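Local coordinates for protein carbohydrate kinase, FGGY (Rhodospirillum rubrum, PDB 3IFR) that probably phosphorylates the sugar D-xylulose at the expense of ATP, as a two-domain carbohydrate kinase of the FGGY family, at residues 282-287 with 388-393; 305-310 with 377-382; 334-339 with 472-477; 382-387 with 417-422. All coordinates share one frame; numbering follows the deposited sequence.

Contact 1: residues 282-287 with 388-393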
loop_
_atom_site.group_PDB
_atom_site.type_symbol
_atom_site.label_atom_id
_atom_site.label_comp_id
_atom_site.label_asym_id
_atom_site.label_seq_id
_atom_site.Cartn_x
_atom_site.Cartn_y
_atom_site.Cartn_z
ATOM N N PRO A 282 17.816 1.727 0.241
ATOM C CA PRO A 282 17.528 3.113 0.618
ATOM C C PRO A 282 16.382 3.680 -0.178
ATOM O O PRO A 282 15.851 4.734 0.152
ATOM C CB PRO A 282 18.811 3.847 0.208
ATOM C CG PRO A 282 19.888 2.818 0.360
ATOM C CD PRO A 282 19.263 1.496 0.034
ATOM N N ARG A 283 16.009 2.993 -1.239
ATOM C CA ARG A 283 15.191 3.616 -2.273
ATOM C C ARG A 283 13.752 3.089 -2.262
ATOM O O ARG A 283 12.833 3.745 -2.758
ATOM C CB ARG A 283 15.874 3.398 -3.641
ATOM C CG ARG A 283 17.242 4.084 -3.751
ATOM C CD ARG A 283 18.072 3.658 -4.975
ATOM N NE ARG A 283 18.873 2.475 -4.686
ATOM C CZ ARG A 283 19.611 1.809 -5.577
ATOM N NH1 ARG A 283 20.299 0.746 -5.192
ATOM N NH2 ARG A 283 19.675 2.191 -6.852
ATOM N N LEU A 284 13.581 1.924 -1.643
ATOM C CA LEU A 284 12.406 1.070 -1.799
ATOM C C LEU A 284 12.202 0.378 -0.463
ATOM O O LEU A 284 13.186 -0.020 0.173
ATOM C CB LEU A 284 12.704 0.001 -2.844
ATOM C CG LEU A 284 12.761 0.522 -4.280
ATOM C CD1 LEU A 284 13.236 -0.566 -5.227
ATOM C CD2 LEU A 284 11.401 1.056 -4.722
ATOM N N TYR A 285 10.961 0.232 -0.014
ATOM C CA TYR A 285 10.711 -0.430 1.274
ATOM C C TYR A 285 10.429 -1.924 1.091
ATOM O O TYR A 285 9.916 -2.340 0.073
ATOM C CB TYR A 285 9.514 0.208 1.985
ATOM C CG TYR A 285 9.147 1.610 1.494
ATOM C CD1 TYR A 285 9.873 2.728 1.904
ATOM C CD2 TYR A 285 8.057 1.819 0.627
ATOM C CE1 TYR A 285 9.536 4.020 1.459
ATOM C CE2 TYR A 285 7.712 3.104 0.186
ATOM C CZ TYR A 285 8.462 4.193 0.599
ATOM O OH TYR A 285 8.145 5.465 0.163
ATOM N N LEU A 286 10.710 -2.719 2.105
ATOM C CA LEU A 286 10.460 -4.125 2.006
ATOM C C LEU A 286 9.267 -4.635 2.843
ATOM O O LEU A 286 8.935 -4.081 3.899
ATOM C CB LEU A 286 11.750 -4.866 2.334
ATOM C CG LEU A 286 11.917 -6.350 2.059
ATOM C CD1 LEU A 286 11.790 -6.767 0.560
ATOM C CD2 LEU A 286 13.257 -6.769 2.634
ATOM N N ASP A 287 8.629 -5.699 2.338
ATOM C CA ASP A 287 7.555 -6.413 3.039
ATOM C C ASP A 287 7.719 -7.876 2.687
ATOM O O ASP A 287 8.369 -8.194 1.695
ATOM C CB ASP A 287 6.173 -5.977 2.550
ATOM C CG ASP A 287 5.664 -4.706 3.222
ATOM O OD1 ASP A 287 5.942 -3.574 2.750
ATOM O OD2 ASP A 287 4.901 -4.842 4.192
ATOM N N ARG A 388 9.338 4.396 -14.352
ATOM C CA ARG A 388 10.482 3.731 -14.969
ATOM C C ARG A 388 11.696 3.669 -14.027
ATOM O O ARG A 388 12.352 2.605 -13.913
ATOM C CB ARG A 388 10.869 4.421 -16.264
ATOM C CG ARG A 388 12.175 3.892 -16.889
ATOM C CD ARG A 388 12.229 4.146 -18.384
ATOM N NE ARG A 388 13.585 4.042 -18.944
ATOM C CZ ARG A 388 13.891 4.221 -20.237
ATOM N NH1 ARG A 388 12.948 4.523 -21.114
ATOM N NH2 ARG A 388 15.148 4.123 -20.651
ATOM N N HIS A 389 11.968 4.802 -13.368
ATOM C CA HIS A 389 13.088 4.943 -12.456
ATOM C C HIS A 389 13.042 3.900 -11.315
ATOM O O HIS A 389 14.006 3.138 -11.113
ATOM C CB HIS A 389 13.199 6.398 -11.953
ATOM C CG HIS A 389 14.334 6.633 -11.019
ATOM N ND1 HIS A 389 14.291 7.584 -10.013
ATOM C CD2 HIS A 389 15.546 6.034 -10.895
ATOM C CE1 HIS A 389 15.418 7.565 -9.336
ATOM N NE2 HIS A 389 16.199 6.633 -9.855
ATOM N N HIS A 390 11.922 3.826 -10.605
ATOM C CA HIS A 390 11.673 2.697 -9.713
ATOM C C HIS A 390 12.011 1.316 -10.315
ATOM O O HIS A 390 12.645 0.475 -9.662
ATOM C CB HIS A 390 10.216 2.673 -9.265
ATOM C CG HIS A 390 9.915 3.638 -8.177
ATOM N ND1 HIS A 390 9.483 4.924 -8.425
ATOM C CD2 HIS A 390 9.971 3.517 -6.827
ATOM C CE1 HIS A 390 9.277 5.547 -7.279
ATOM N NE2 HIS A 390 9.578 4.712 -6.296
ATOM N N VAL A 391 11.527 1.065 -11.525
ATOM C CA VAL A 391 11.756 -0.216 -12.171
ATOM C C VAL A 391 13.272 -0.436 -12.320
ATOM O O VAL A 391 13.793 -1.517 -12.035
ATOM C CB VAL A 391 11.046 -0.293 -13.568
ATOM C CG1 VAL A 391 11.337 -1.628 -14.257
ATOM C CG2 VAL A 391 9.542 -0.112 -13.407
ATOM N N ALA A 392 13.975 0.611 -12.741
ATOM C CA ALA A 392 15.413 0.530 -12.911
ATOM C C ALA A 392 16.022 0.211 -11.549
ATOM O O ALA A 392 16.951 -0.593 -11.417
ATOM C CB ALA A 392 15.985 1.873 -13.486
ATOM N N VAL A 393 15.504 0.852 -10.515
ATOM C CA VAL A 393 16.028 0.541 -9.201
ATOM C C VAL A 393 15.752 -0.906 -8.842
ATOM O O VAL A 393 16.662 -1.580 -8.378
ATOM C CB VAL A 393 15.610 1.561 -8.126
ATOM C CG1 VAL A 393 16.021 1.102 -6.735
ATOM C CG2 VAL A 393 16.265 2.889 -8.444
#
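Leu284 and Arg283, neighbours in a loop, close over Val393 of the long helix 372-397, with His390 one turn earlier on that helix as a second point of touch. Leu284 CD1 lies 3.6 Å from Val393 CG1, the two side chains running past each other in opposite directions. The other branch of the same leucine turns to the histidine: Leu284 CD2 meets His390 CD2 at 3.5 Å, at the edge of the imidazole and in its plane. A forked side chain suits this place because its two methyls serve two residues a turn apart.

The flat-group contact belongs to Arg283. Arg283 CD lies 3.7 Å from Val393 CG1, and the bend at chi3 (-87°) then turns the guanidinium over the valine. Val393 CG1 stands 3.5 Å above the guanidinium plane, displaced toward the rim, while Val393 CG2 is 3.8 Å from Arg283 NH2. With Val393 cut back to an alanine, one face of the guanidinium and the Leu284 CD1 methyl would probably lose this apolar support.

Polar bonds do not cross the contact. Arg283 NE forms a salt bridge with Asp281, and His390 ND1 bonds to the carbonyl of Ala386 within the helix, which helps fix the turn of its ring. The loop joins strands 269-273 and 298-301, and the arrangement is that of a long connection between two antiparallel strands, the second of them (298-301) at the edge of the sheet, folding back on a helix that packs against that sheet, in the C-terminal actin-like ATPase domain.

Contact 2: residues 305-310 with 377-382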
loop_
_atom_site.group_PDB
_atom_site.type_symbol
_atom_site.label_atom_id
_atom_site.label_comp_id
_atom_site.label_asym_id
_atom_site.label_seq_id
_atom_site.Cartn_x
_atom_site.Cartn_y
_atom_site.Cartn_z
ATOM N N GLY A 305 -1.938 10.593 -9.302
ATOM C CA GLY A 305 -3.234 11.079 -9.744
ATOM C C GLY A 305 -3.489 12.456 -9.139
ATOM O O GLY A 305 -4.168 13.280 -9.727
ATOM N N SER A 306 -2.947 12.690 -7.944
ATOM C CA SER A 306 -3.039 13.992 -7.281
ATOM C C SER A 306 -2.401 15.098 -8.146
ATOM O O SER A 306 -2.941 16.198 -8.289
ATOM C CB SER A 306 -2.337 13.931 -5.926
ATOM O OG SER A 306 -0.935 13.945 -6.125
ATOM N N ALA A 307 -1.257 14.801 -8.744
ATOM C CA ALA A 307 -0.580 15.799 -9.569
ATOM C C ALA A 307 -1.352 16.111 -10.852
ATOM O O ALA A 307 -1.286 17.221 -11.379
ATOM C CB ALA A 307 0.832 15.358 -9.877
ATOM N N LEU A 308 -2.086 15.125 -11.352
ATOM C CA LEU A 308 -2.920 15.325 -12.527
ATOM C C LEU A 308 -4.170 16.132 -12.169
ATOM O O LEU A 308 -4.629 16.954 -12.956
ATOM C CB LEU A 308 -3.321 13.984 -13.156
ATOM C CG LEU A 308 -2.336 13.368 -14.148
ATOM C CD1 LEU A 308 -1.144 12.755 -13.419
ATOM C CD2 LEU A 308 -3.042 12.332 -14.993
ATOM N N ASN A 309 -4.729 15.877 -10.996
ATOM C CA ASN A 309 -5.905 16.599 -10.578
ATOM C C ASN A 309 -5.565 18.095 -10.435
ATOM O O ASN A 309 -6.281 18.963 -10.925
ATOM C CB ASN A 309 -6.451 16.015 -9.272
ATOM C CG ASN A 309 -7.087 14.649 -9.464
ATOM O OD1 ASN A 309 -7.802 14.414 -10.444
ATOM N ND2 ASN A 309 -6.817 13.728 -8.540
ATOM N N TRP A 310 -4.460 18.374 -9.746
ATOM C CA TRP A 310 -3.902 19.710 -9.685
ATOM C C TRP A 310 -3.875 20.298 -11.097
ATOM O O TRP A 310 -4.534 21.287 -11.385
ATOM C CB TRP A 310 -2.494 19.646 -9.088
ATOM C CG TRP A 310 -1.786 20.942 -9.038
ATOM C CD1 TRP A 310 -2.082 21.982 -8.239
ATOM C CD2 TRP A 310 -0.639 21.328 -9.797
ATOM N NE1 TRP A 310 -1.200 23.011 -8.449
ATOM C CE2 TRP A 310 -0.304 22.639 -9.408
ATOM C CE3 TRP A 310 0.149 20.692 -10.763
ATOM C CZ2 TRP A 310 0.778 23.341 -9.958
ATOM C CZ3 TRP A 310 1.227 21.394 -11.310
ATOM C CH2 TRP A 310 1.532 22.707 -10.900
ATOM N N ARG A 377 0.700 16.442 -21.396
ATOM C CA ARG A 377 1.495 15.319 -21.856
ATOM C C ARG A 377 2.780 15.182 -21.072
ATOM O O ARG A 377 3.132 14.100 -20.607
ATOM C CB ARG A 377 1.823 15.457 -23.337
ATOM C CG ARG A 377 2.727 14.326 -23.810
ATOM C CD ARG A 377 2.487 13.998 -25.246
ATOM N NE ARG A 377 3.048 12.693 -25.536
ATOM C CZ ARG A 377 2.376 11.684 -26.084
ATOM N NH1 ARG A 377 1.091 11.822 -26.418
ATOM N NH2 ARG A 377 3.005 10.539 -26.296
ATOM N N ALA A 378 3.460 16.311 -20.906
ATOM C CA ALA A 378 4.723 16.341 -20.211
ATOM C C ALA A 378 4.513 15.779 -18.821
ATOM O O ALA A 378 5.346 15.036 -18.329
ATOM C CB ALA A 378 5.251 17.755 -20.131
ATOM N N LEU A 379 3.399 16.126 -18.186
ATOM C CA LEU A 379 3.136 15.601 -16.842
ATOM C C LEU A 379 2.882 14.109 -16.922
ATOM O O LEU A 379 3.387 13.351 -16.086
ATOM C CB LEU A 379 1.953 16.280 -16.136
ATOM C CG LEU A 379 1.735 15.618 -14.759
ATOM C CD1 LEU A 379 3.040 15.594 -13.970
ATOM C CD2 LEU A 379 0.593 16.210 -13.893
ATOM N N LEU A 380 2.085 13.696 -17.916
ATOM C CA LEU A 380 1.798 12.285 -18.096
ATOM C C LEU A 380 3.104 11.496 -18.245
ATOM O O LEU A 380 3.296 10.451 -17.617
ATOM C CB LEU A 380 0.923 12.047 -19.315
ATOM C CG LEU A 380 -0.535 12.469 -19.179
ATOM C CD1 LEU A 380 -1.414 11.836 -20.257
ATOM C CD2 LEU A 380 -1.026 12.133 -17.812
ATOM N N GLU A 381 4.004 12.034 -19.059
ATOM C CA GLU A 381 5.234 11.368 -19.389
ATOM C C GLU A 381 6.155 11.368 -18.189
ATOM O O GLU A 381 6.814 10.352 -17.896
ATOM C CB GLU A 381 5.882 12.066 -20.565
ATOM C CG GLU A 381 5.107 11.864 -21.861
ATOM C CD GLU A 381 5.728 12.562 -23.033
ATOM O OE1 GLU A 381 6.553 13.484 -22.784
ATOM O OE2 GLU A 381 5.419 12.176 -24.201
ATOM N N ALA A 382 6.211 12.499 -17.480
ATOM C CA ALA A 382 7.017 12.565 -16.263
ATOM C C ALA A 382 6.583 11.487 -15.236
ATOM O O ALA A 382 7.419 10.796 -14.651
ATOM C CB ALA A 382 7.019 13.989 -15.648
#
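Leu308 reaches from helix 305-315 into the angle between Leu379 and Leu380 of helix 372-397, and its course shows how the contact is built. At CB the first torsion (-86°) swings CG away from the carbonyl carbon and toward the facing helix. Leu308 CG then lies 4.1 Å from both Leu379 CD2 and Leu380 CD2. Beyond it the fork divides the work: Leu308 CD1 comes to 3.9 Å from Leu379 CD2, while Leu308 CD2 presses on Leu380 CD2 at 3.5 Å, tighter than usual for two methyls, with those side chains crossing at about a right angle. Cutting Leu308 back to an alanine would probably open a gap between the helices, leaving Leu380 CD2 without its close partner and Leu379 CD2 with only the Ala307 side of its contact here.

Leu379 extends its own CD2 past this fork to the residue before it, with Leu379 CD2 3.3 Å from Ala307 O. The small Ala307 lets that methyl come near the helix backbone. Away from this apolar face, Arg377 NE makes a salt bridge to Glu381 OE2 (2.8 Å), meeting the oxygen from above the carboxylate plane. Tyr478 OH bonds to the same oxygen and to Arg377 NH2, so the buried charges answer one another.

The short axes run almost exactly antiparallel, at 174°, and 10.6 Å apart, a spacing that leucines can fill. Around them, Trp416 of helix 414-424 and His324 of helix 322-332 touch Leu308, Ile419 touches Leu380, and Cys343 of strand 342-344 lies against Leu379.

Contact 3: residues 334-339 with 472-477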
loop_
_atom_site.group_PDB
_atom_site.type_symbol
_atom_site.label_atom_id
_atom_site.label_comp_id
_atom_site.label_asym_id
_atom_site.label_seq_id
_atom_site.Cartn_x
_atom_site.Cartn_y
_atom_site.Cartn_z
ATOM N N VAL A 334 -0.176 15.337 -29.683
ATOM C CA VAL A 334 1.108 15.942 -29.387
ATOM C C VAL A 334 2.161 14.846 -29.413
ATOM O O VAL A 334 1.939 13.757 -28.903
ATOM C CB VAL A 334 1.072 16.620 -27.979
ATOM C CG1 VAL A 334 2.441 17.133 -27.578
ATOM C CG2 VAL A 334 0.048 17.743 -27.938
ATOM N N PRO A 335 3.315 15.123 -30.014
ATOM C CA PRO A 335 4.315 14.062 -30.155
ATOM C C PRO A 335 4.848 13.619 -28.815
ATOM O O PRO A 335 4.922 14.413 -27.907
ATOM C CB PRO A 335 5.462 14.741 -30.916
ATOM C CG PRO A 335 4.922 16.029 -31.402
ATOM C CD PRO A 335 3.758 16.411 -30.566
ATOM N N ALA A 336 5.222 12.358 -28.717
ATOM C CA ALA A 336 6.003 11.835 -27.611
ATOM C C ALA A 336 7.155 12.770 -27.276
ATOM O O ALA A 336 7.881 13.163 -28.165
ATOM C CB ALA A 336 6.558 10.460 -27.989
ATOM N N GLY A 337 7.341 13.104 -25.992
ATOM C CA GLY A 337 8.401 14.011 -25.585
ATOM C C GLY A 337 7.918 15.451 -25.521
ATOM O O GLY A 337 8.614 16.332 -25.015
ATOM N N ALA A 338 6.719 15.692 -26.043
ATOM C CA ALA A 338 6.079 17.015 -25.983
ATOM C C ALA A 338 6.914 18.181 -26.487
ATOM O O ALA A 338 6.794 19.277 -26.000
ATOM C CB ALA A 338 5.598 17.297 -24.586
ATOM N N ASP A 339 7.760 17.948 -27.480
ATOM C CA ASP A 339 8.453 19.054 -28.155
ATOM C C ASP A 339 9.429 19.731 -27.216
ATOM O O ASP A 339 9.495 20.959 -27.171
ATOM C CB ASP A 339 7.439 20.079 -28.700
ATOM C CG ASP A 339 6.817 19.644 -30.034
ATOM O OD1 ASP A 339 7.558 19.560 -31.038
ATOM O OD2 ASP A 339 5.595 19.392 -30.091
ATOM N N PRO A 472 7.908 0.008 -30.353
ATOM C CA PRO A 472 9.351 -0.024 -30.165
ATOM C C PRO A 472 10.014 1.171 -30.790
ATOM O O PRO A 472 11.112 1.491 -30.389
ATOM C CB PRO A 472 9.758 -1.312 -30.897
ATOM C CG PRO A 472 8.523 -2.159 -30.801
ATOM C CD PRO A 472 7.454 -1.158 -31.125
ATOM N N ALA A 473 9.365 1.844 -31.722
ATOM C CA ALA A 473 9.911 3.020 -32.352
ATOM C C ALA A 473 9.955 4.229 -31.440
ATOM O O ALA A 473 10.631 5.171 -31.736
ATOM C CB ALA A 473 9.152 3.343 -33.587
ATOM N N LYS A 474 9.231 4.166 -30.333
ATOM C CA LYS A 474 9.185 5.160 -29.293
ATOM C C LYS A 474 10.247 4.963 -28.246
ATOM O O LYS A 474 10.429 5.786 -27.419
ATOM C CB LYS A 474 7.856 5.051 -28.598
ATOM C CG LYS A 474 6.918 6.140 -28.790
ATOM C CD LYS A 474 6.739 6.511 -30.178
ATOM C CE LYS A 474 5.465 7.217 -30.310
ATOM N NZ LYS A 474 5.447 8.018 -31.481
ATOM N N ALA A 475 10.954 3.860 -28.267
ATOM C CA ALA A 475 11.936 3.613 -27.245
ATOM C C ALA A 475 13.050 4.645 -27.248
ATOM O O ALA A 475 13.573 4.965 -26.232
ATOM C CB ALA A 475 12.480 2.291 -27.372
ATOM N N GLU A 476 13.376 5.163 -28.406
ATOM C CA GLU A 476 14.488 6.067 -28.563
ATOM C C GLU A 476 14.197 7.495 -28.089
ATOM O O GLU A 476 15.002 8.084 -27.501
ATOM C CB GLU A 476 14.944 6.029 -30.002
ATOM C CG GLU A 476 16.260 6.616 -30.271
ATOM C CD GLU A 476 16.581 6.646 -31.749
ATOM O OE1 GLU A 476 17.402 5.811 -32.166
ATOM O OE2 GLU A 476 16.002 7.477 -32.486
ATOM N N VAL A 477 13.030 8.019 -28.337
ATOM C CA VAL A 477 12.608 9.247 -27.723
ATOM C C VAL A 477 12.379 9.131 -26.213
ATOM O O VAL A 477 12.842 9.928 -25.482
ATOM C CB VAL A 477 11.406 9.824 -28.422
ATOM C CG1 VAL A 477 10.376 8.836 -28.585
ATOM C CG2 VAL A 477 10.876 10.899 -27.666
HETATM O O HOH W 1 4.194 10.510 -31.087
#
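The peptide linking Ala336 to Gly337 is the flat group on which Val477 rests: the valine CG2 sits over one face of it, displaced toward the oxygen, 3.8 Å from Ala336 O. At the nitrogen of this same peptide, Gly337 N gives its hydrogen to Glu381 OE2 of helix 372-397, so one peptide is covered by a methyl and held by a carboxylate. It is the central peptide of a type II beta turn from Pro335 to Ala338, closed by the bond from Ala338 N to Pro335 O (2.9 Å).

Residue types follow from this turn. Glycine suits the third position, where Gly337 has a positive phi (93°) at which a CB would jam against the carbonyl oxygen before it. Glycine also leaves room for the helix: a CB there would come within 3.5 Å of Val477 CG2. Ala336, at the bend, is small enough for two neighbours to share. Its CB lies 4.2 Å from Val477 CG1 and 4.1 Å from Lys474 CE.

Val477 straddles the bend because its CG1 stands between the backbone N and the carbonyl carbon, chi1 50°, leaving CG2 for the peptide. The contact thus sets the turn between helix 322-332 and strand 342-344 against residues 474-477, where the chain leads into the C-terminal helix 475-496.

Lys474 lies alongside with its aliphatic part, bent at chi2, and carries its ammonium past the alanine. There a single water accepts from both sides, from Lys474 NZ at 2.8 Å and from Ala336 N at 3.2 Å.

Contact 4: residues 382-387 with 417-422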
loop_
_atom_site.group_PDB
_atom_site.type_symbol
_atom_site.label_atom_id
_atom_site.label_comp_id
_atom_site.label_asym_id
_atom_site.label_seq_id
_atom_site.Cartn_x
_atom_site.Cartn_y
_atom_site.Cartn_z
ATOM N N ALA A 382 6.211 12.499 -17.480
ATOM C CA ALA A 382 7.017 12.565 -16.263
ATOM C C ALA A 382 6.583 11.487 -15.236
ATOM O O ALA A 382 7.419 10.796 -14.651
ATOM C CB ALA A 382 7.019 13.989 -15.648
ATOM N N VAL A 383 5.289 11.327 -15.017
ATOM C CA VAL A 383 4.868 10.331 -14.042
ATOM C C VAL A 383 5.338 8.968 -14.488
ATOM O O VAL A 383 5.879 8.212 -13.681
ATOM C CB VAL A 383 3.344 10.358 -13.774
ATOM C CG1 VAL A 383 2.852 9.058 -13.132
ATOM C CG2 VAL A 383 3.032 11.524 -12.909
ATOM N N ALA A 384 5.153 8.663 -15.772
ATOM C CA ALA A 384 5.641 7.398 -16.361
ATOM C C ALA A 384 7.111 7.220 -16.082
ATOM O O ALA A 384 7.559 6.161 -15.650
ATOM C CB ALA A 384 5.434 7.388 -17.856
ATOM N N LEU A 385 7.857 8.276 -16.356
ATOM C CA LEU A 385 9.292 8.278 -16.180
ATOM C C LEU A 385 9.739 7.975 -14.764
ATOM O O LEU A 385 10.761 7.298 -14.557
ATOM C CB LEU A 385 9.829 9.640 -16.565
ATOM C CG LEU A 385 10.619 9.772 -17.853
ATOM C CD1 LEU A 385 10.485 8.561 -18.762
ATOM C CD2 LEU A 385 10.145 11.065 -18.492
ATOM N N ALA A 386 9.001 8.491 -13.794
ATOM C CA ALA A 386 9.300 8.206 -12.391
ATOM C C ALA A 386 9.024 6.742 -12.106
ATOM O O ALA A 386 9.727 6.119 -11.306
ATOM C CB ALA A 386 8.490 9.070 -11.448
ATOM N N PHE A 387 7.980 6.208 -12.729
ATOM C CA PHE A 387 7.700 4.789 -12.604
ATOM C C PHE A 387 8.854 3.977 -13.197
ATOM O O PHE A 387 9.296 3.001 -12.625
ATOM C CB PHE A 387 6.361 4.427 -13.271
ATOM C CG PHE A 387 5.209 4.422 -12.322
ATOM C CD1 PHE A 387 5.215 3.586 -11.232
ATOM C CD2 PHE A 387 4.117 5.274 -12.508
ATOM C CE1 PHE A 387 4.162 3.565 -10.348
ATOM C CE2 PHE A 387 3.052 5.250 -11.622
ATOM C CZ PHE A 387 3.082 4.385 -10.541
HETATM N N MSE A 417 -1.719 5.184 -20.462
HETATM C CA MSE A 417 -1.222 3.817 -20.471
HETATM C C MSE A 417 -0.366 3.518 -21.722
HETATM O O MSE A 417 0.648 2.837 -21.632
HETATM C CB MSE A 417 -2.377 2.838 -20.324
HETATM C CG MSE A 417 -3.135 2.988 -19.032
HETATM SE SE MSE A 417 -2.016 2.753 -17.388
HETATM C CE MSE A 417 -1.431 4.631 -17.142
ATOM N N GLY A 418 -0.764 4.040 -22.879
ATOM C CA GLY A 418 0.067 3.958 -24.069
ATOM C C GLY A 418 1.399 4.591 -23.739
ATOM O O GLY A 418 2.468 4.026 -24.001
ATOM N N ILE A 419 1.353 5.757 -23.099
ATOM C CA ILE A 419 2.591 6.425 -22.725
ATOM C C ILE A 419 3.405 5.553 -21.782
ATOM O O ILE A 419 4.613 5.403 -21.945
ATOM C CB ILE A 419 2.309 7.808 -22.108
ATOM C CG1 ILE A 419 1.909 8.797 -23.221
ATOM C CG2 ILE A 419 3.494 8.309 -21.204
ATOM C CD1 ILE A 419 1.216 10.022 -22.672
HETATM N N MSE A 420 2.755 4.993 -20.769
HETATM C CA MSE A 420 3.476 4.156 -19.815
HETATM C C MSE A 420 4.213 3.006 -20.500
HETATM O O MSE A 420 5.384 2.764 -20.220
HETATM C CB MSE A 420 2.515 3.569 -18.792
HETATM C CG MSE A 420 3.204 2.704 -17.731
HETATM SE SE MSE A 420 4.185 3.852 -16.444
HETATM C CE MSE A 420 6.052 3.335 -16.932
ATOM N N ALA A 421 3.510 2.291 -21.395
ATOM C CA ALA A 421 4.092 1.163 -22.066
ATOM C C ALA A 421 5.236 1.580 -22.971
ATOM O O ALA A 421 6.276 0.905 -22.992
ATOM C CB ALA A 421 3.048 0.408 -22.842
ATOM N N ASP A 422 5.041 2.668 -23.724
ATOM C CA ASP A 422 6.091 3.150 -24.638
ATOM C C ASP A 422 7.348 3.609 -23.889
ATOM O O ASP A 422 8.463 3.649 -24.458
ATOM C CB ASP A 422 5.616 4.306 -25.520
ATOM C CG ASP A 422 4.648 3.870 -26.613
ATOM O OD1 ASP A 422 4.627 2.670 -26.948
ATOM O OD2 ASP A 422 3.908 4.752 -27.125
#
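Ala384 and Met420 face each other from helices whose shortest polar bonds are internal, such as Ala386 N to Ala382 O on one side and Ala421 N to Met417 O on the other, both 2.9 Å. What crosses between them is apolar. Met420, modelled as selenomethionine, has CG anti to its N (chi1 -179°), and bends at the next two torsions fold its end back along the partner helix. Its CE comes to 3.4 Å from Ala384 O and 3.8 Å from Phe387 CB. The selenium lies 5.0 Å from the centroid of the Phe387 ring, placed obliquely: a Met-aromatic contact. A long, flexible side chain suits this curved path.

Alanine suits the place where the helices come nearest, since Ala384 CB needs little room between Ile419 CG2 and Met420 SE, each 4.0 Å away. The short axes approach to 9.1 Å and cross at -40°.

Phe387 touches Leu263 of strand 260-265 and meets the Phe265 ring, and Met420 also touches Phe265. The helices therefore lie together on one face of the domain's sheet, and helix 414-424 is the connection in the beta-alpha-beta crossover from strand 403-407 to its parallel neighbour 428-432, as expected of the actin-like ATPase fold.

In the fold
Contacts 1, 2 and 4 all use helix 372-397: contact 2 on its N-terminal half, contact 4 in the middle and contact 1 further on. Contacts 2 and 4 share Ala382 and have centres 10 Å apart, whereas the centres of contacts 1 and 2 are 21 Å apart. Contact 3 does not use the helix but touches it through Arg377 and Glu381, and its centre is 11 Å from that of contact 4. Along the chain, contact 2 is nested within the loop closed by contact 1, and contact 4 within that closed by contact 3. One helix thus gathers early, middle and C-terminal parts of the C-terminal half into a single domain beside its sheet.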